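Local coordinates for protein transcriptional regulator (PDB 2O0Y) that probably binds DNA as a transcription factor of the IclR family, using a helix-turn-helix domain to regulate gene expression, at residues Thr53-Val56 against Arg57-Thr61; Thr23-Ile26 against Asp27-Leu31. All blocks are in the same frame, centred on the assembly; numbering follows the deposited sequence.

Overall arrangement
Contacts 1 and 2 are both local, i to i+4 arrangements in the helix-turn-helix domain. Each runs along one helix, and contact 2 reaches the end of its helix. Contact 2 (Thr23-Ile26 against Asp27-Leu31) comes first in the chain. The centre of contact 1 (Thr53-Val56 against Arg57-Thr61) is about 12 Å from its centre. Both are partly buried. Contact 1 has four buried and four exposed residues; contact 2 has three buried, the rest partly exposed. Buried Val-55 and Leu-58 pack on buried Leu-28, and Arg-24 lies against Leu-58 at the edge. Contact 1 lays an arginine beside a threonine, whereas contact 2 carries two acids. Both contacts touch the second subunit.

Contact 1: residues Thr53-Val56 against Arg57-Thr61; sequences TTVV and RLVAT
Thr-53 to Val-56 accept four i to i+4 backbone hydrogen bonds from Arg-57 to Ala-60, in regular alpha-helical geometry. The Val-59 N to Val-55 O bond is 2.8 Å long. On the same side of the helix the two valine side chains cross at a slant. Val-55 CG1 meets Val-59 CG2 at 3.7 Å. Val-55 reaches forward because CG1 stands anti to its backbone N (chi1 -178°). Val-59 CG2 also lies 3.3 Å from Val-55 O.

Arg-57 folds back toward the start of the helix. Its chain bends at chi3 (50°), which brings one guanidinium face over Thr-54 CA. Arg-57 NH2 is 3.8 Å from Thr-54 OG1. The Thr-54 and Leu-58 side chains run alongside each other, with Thr-54 CG2 4.1 Å from Leu-58 CD1.

Val-55 and Val-59 face helix 41-48, where both touch Leu-44. Thr-54 and Leu-58 lie against helix 18-29 through Arg-24. Leu-58 also packs on Val-22 of the second subunit, and Thr-61 OG1 is hydrogen-bonded to Val-19 N of that subunit. Helix 52-64 follows helix 41-48 in the helix-turn-helix domain, so it is probably the recognition helix, packed here against both other helices.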
loop_
_atom_site.group_PDB
_atom_site.type_symbol
_atom_site.label_atom_id
_atom_site.label_comp_id
_atom_site.label_asym_id
_atom_site.label_seq_id
_atom_site.Cartn_x
_atom_site.Cartn_y
_atom_site.Cartn_z
ATOM N N THR B 53 -16.038 9.226 27.564
ATOM C CA THR B 53 -16.197 7.778 27.880
ATOM C C THR B 53 -16.695 6.951 26.675
ATOM O O THR B 53 -16.283 5.808 26.486
ATOM C CB THR B 53 -17.138 7.533 29.104
ATOM O OG1 THR B 53 -18.433 8.088 28.814
ATOM C CG2 THR B 53 -16.586 8.192 30.350
ATOM N N THR B 54 -17.560 7.545 25.859
ATOM C CA THR B 54 -18.034 6.925 24.613
ATOM C C THR B 54 -16.896 6.789 23.635
ATOM O O THR B 54 -16.688 5.710 23.102
ATOM C CB THR B 54 -19.147 7.759 23.989
ATOM O OG1 THR B 54 -20.192 7.836 24.937
ATOM C CG2 THR B 54 -19.652 7.176 22.658
ATOM N N VAL B 55 -16.130 7.863 23.416
ATOM C CA VAL B 55 -14.951 7.762 22.533
ATOM C C VAL B 55 -13.923 6.746 23.028
ATOM O O VAL B 55 -13.381 5.967 22.228
ATOM C CB VAL B 55 -14.237 9.109 22.300
ATOM C CG1 VAL B 55 -13.051 8.898 21.306
ATOM C CG2 VAL B 55 -15.222 10.138 21.650
ATOM N N VAL B 56 -13.626 6.759 24.331
ATOM C CA VAL B 56 -12.654 5.818 24.896
ATOM C C VAL B 56 -13.102 4.384 24.607
ATOM O O VAL B 56 -12.298 3.554 24.194
ATOM C CB VAL B 56 -12.438 6.075 26.401
ATOM C CG1 VAL B 56 -11.553 4.966 27.083
ATOM C CG2 VAL B 56 -11.862 7.445 26.627
ATOM N N ARG B 57 -14.376 4.070 24.832
ATOM C CA ARG B 57 -14.871 2.717 24.566
ATOM C C ARG B 57 -14.749 2.321 23.080
ATOM O O ARG B 57 -14.357 1.200 22.739
ATOM C CB ARG B 57 -16.313 2.598 25.035
ATOM C CG ARG B 57 -17.080 1.398 24.501
ATOM C CD ARG B 57 -18.362 1.091 25.330
ATOM N NE ARG B 57 -19.245 2.251 25.576
ATOM C CZ ARG B 57 -19.770 3.090 24.667
ATOM N NH1 ARG B 57 -19.483 2.997 23.361
ATOM N NH2 ARG B 57 -20.562 4.081 25.089
ATOM N N LEU B 58 -15.103 3.235 22.191
ATOM C CA LEU B 58 -15.038 2.906 20.741
ATOM C C LEU B 58 -13.614 2.780 20.291
ATOM O O LEU B 58 -13.291 1.855 19.516
ATOM C CB LEU B 58 -15.788 3.942 19.883
ATOM C CG LEU B 58 -17.311 3.986 20.071
ATOM C CD1 LEU B 58 -17.962 5.278 19.455
ATOM C CD2 LEU B 58 -17.968 2.714 19.479
ATOM N N VAL B 59 -12.737 3.671 20.779
ATOM C CA VAL B 59 -11.330 3.611 20.380
ATOM C C VAL B 59 -10.719 2.271 20.861
ATOM O O VAL B 59 -10.031 1.613 20.099
ATOM C CB VAL B 59 -10.551 4.839 20.895
ATOM C CG1 VAL B 59 -9.053 4.607 20.805
ATOM C CG2 VAL B 59 -10.936 6.073 20.052
ATOM N N ALA B 60 -11.051 1.846 22.090
ATOM C CA ALA B 60 -10.646 0.548 22.624
ATOM C C ALA B 60 -11.001 -0.621 21.676
ATOM O O ALA B 60 -10.129 -1.428 21.325
ATOM C CB ALA B 60 -11.253 0.334 23.982
ATOM N N THR B 61 -12.272 -0.719 21.266
ATOM C CA THR B 61 -12.693 -1.773 20.337
ATOM C C THR B 61 -11.931 -1.681 19.010
ATOM O O THR B 61 -11.483 -2.697 18.471
ATOM C CB THR B 61 -14.228 -1.725 20.034
ATOM O OG1 THR B 61 -14.936 -2.039 21.230
ATOM C CG2 THR B 61 -14.593 -2.819 19.040
#

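Contact 2: residues Thr23-Ile26 against Asp27-Leu31; sequences TRVI and DLLEL
Asp-27 and Thr-23 run alongside each other, one turn apart. From Asp-27, CB sits 3.7 Å from Arg-24 O. CG stands beside the backbone N (chi1 -67°), which turns the carboxylate back toward Thr-23. One oxygen, Asp-27 OD2, lies 3.5 Å from the Thr-23 CG2 methyl. The other, OD1, makes a salt bridge to Arg-65 NH2 of the second subunit. Thr-23 OG1 turns elsewhere and is hydrogen-bonded to Val-19 O of its own chain. An alanine in place of Asp-27 is likely to leave Arg-65 of the second subunit without this carboxylate partner and weaken the link between the subunits here.

Further along, Leu-29 N binds Val-25 O at 3.0 Å. Their side chains run in the same direction, with Val-25 CG1 4.2 Å from Leu-29 CD1. Glu-30 N binds Ile-26 O at 2.9 Å. The Glu-30 chain bends at chi2 (-83°), and Glu-30 OE2 comes to 4.1 Å from Ile-26 CG2. Val-25 packs on Val-22 of the second subunit, and Leu-29 on its Trp-85.

Leu-28 points into the domain, against Leu-44 and Thr-48 of helix 41-48 and Met-62 of helix 52-64. The arrangement is that of an amphipathic helix. It is the first helix of the IclR helix-turn-helix domain, with one side in the domain's three-helix core and another at the dimer interface.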
loop_
_atom_site.group_PDB
_atom_site.type_symbol
_atom_site.label_atom_id
_atom_site.label_comp_id
_atom_site.label_asym_id
_atom_site.label_seq_id
_atom_site.Cartn_x
_atom_site.Cartn_y
_atom_site.Cartn_z
ATOM N N THR B 23 -22.255 4.605 13.080
ATOM C CA THR B 23 -22.087 6.024 12.682
ATOM C C THR B 23 -20.963 6.727 13.443
ATOM O O THR B 23 -20.238 7.564 12.896
ATOM C CB THR B 23 -23.372 6.788 13.005
ATOM O OG1 THR B 23 -24.370 6.260 12.169
ATOM C CG2 THR B 23 -23.219 8.266 12.654
ATOM N N ARG B 24 -20.856 6.425 14.740
ATOM C CA ARG B 24 -19.815 6.971 15.555
ATOM C C ARG B 24 -18.454 6.449 15.106
ATOM O O ARG B 24 -17.491 7.175 15.103
ATOM C CB ARG B 24 -20.078 6.594 17.030
ATOM C CG ARG B 24 -21.315 7.417 17.587
ATOM C CD ARG B 24 -21.804 6.836 18.886
ATOM N NE ARG B 24 -22.814 7.741 19.443
ATOM C CZ ARG B 24 -23.413 7.572 20.608
ATOM N NH1 ARG B 24 -23.098 6.533 21.358
ATOM N NH2 ARG B 24 -24.306 8.454 21.008
ATOM N N VAL B 25 -18.348 5.174 14.773
ATOM C CA VAL B 25 -17.098 4.648 14.261
ATOM C C VAL B 25 -16.711 5.354 12.963
ATOM O O VAL B 25 -15.598 5.758 12.771
ATOM C CB VAL B 25 -17.202 3.108 14.056
ATOM C CG1 VAL B 25 -15.960 2.600 13.448
ATOM C CG2 VAL B 25 -17.398 2.444 15.449
ATOM N N ILE B 26 -17.646 5.476 12.046
ATOM C CA ILE B 26 -17.407 6.266 10.827
ATOM C C ILE B 26 -17.036 7.716 11.140
ATOM O O ILE B 26 -16.096 8.260 10.535
ATOM C CB ILE B 26 -18.627 6.153 9.862
ATOM C CG1 ILE B 26 -18.849 4.680 9.474
ATOM C CG2 ILE B 26 -18.428 7.030 8.601
ATOM C CD1 ILE B 26 -20.270 4.421 8.795
ATOM N N ASP B 27 -17.764 8.391 12.034
ATOM C CA ASP B 27 -17.429 9.764 12.376
ATOM C C ASP B 27 -15.985 9.923 12.900
ATOM O O ASP B 27 -15.302 10.963 12.696
ATOM C CB ASP B 27 -18.450 10.301 13.437
ATOM C CG ASP B 27 -19.832 10.431 12.885
ATOM O OD1 ASP B 27 -20.005 10.347 11.633
ATOM O OD2 ASP B 27 -20.790 10.577 13.691
ATOM N N LEU B 28 -15.519 8.918 13.628
ATOM C CA LEU B 28 -14.148 8.959 14.189
ATOM C C LEU B 28 -13.135 8.750 13.077
ATOM O O LEU B 28 -12.176 9.498 12.974
ATOM C CB LEU B 28 -13.959 7.847 15.276
ATOM C CG LEU B 28 -14.736 8.150 16.575
ATOM C CD1 LEU B 28 -14.764 6.881 17.491
ATOM C CD2 LEU B 28 -13.976 9.283 17.364
ATOM N N LEU B 29 -13.365 7.756 12.217
ATOM C CA LEU B 29 -12.434 7.502 11.110
ATOM C C LEU B 29 -12.369 8.677 10.158
ATOM O O LEU B 29 -11.332 8.990 9.591
ATOM C CB LEU B 29 -12.903 6.259 10.367
ATOM C CG LEU B 29 -12.761 4.923 11.097
ATOM C CD1 LEU B 29 -13.462 3.793 10.326
ATOM C CD2 LEU B 29 -11.235 4.638 11.190
ATOM N N GLU B 30 -13.484 9.352 9.980
ATOM C CA GLU B 30 -13.480 10.561 9.120
ATOM C C GLU B 30 -12.559 11.661 9.589
ATOM O O GLU B 30 -12.208 12.563 8.822
ATOM C CB GLU B 30 -14.899 11.113 9.030
ATOM C CG GLU B 30 -15.835 10.186 8.288
ATOM C CD GLU B 30 -15.746 10.334 6.796
ATOM O OE1 GLU B 30 -14.976 11.217 6.313
ATOM O OE2 GLU B 30 -16.438 9.565 6.091
ATOM N N LEU B 31 -12.137 11.628 10.856
ATOM C CA LEU B 31 -11.247 12.704 11.333
ATOM C C LEU B 31 -9.787 12.430 10.897
ATOM O O LEU B 31 -8.934 13.263 11.030
ATOM C CB LEU B 31 -11.282 12.770 12.890
ATOM C CG LEU B 31 -12.597 13.325 13.455
ATOM C CD1 LEU B 31 -12.612 13.114 14.995
ATOM C CD2 LEU B 31 -12.692 14.786 13.068
#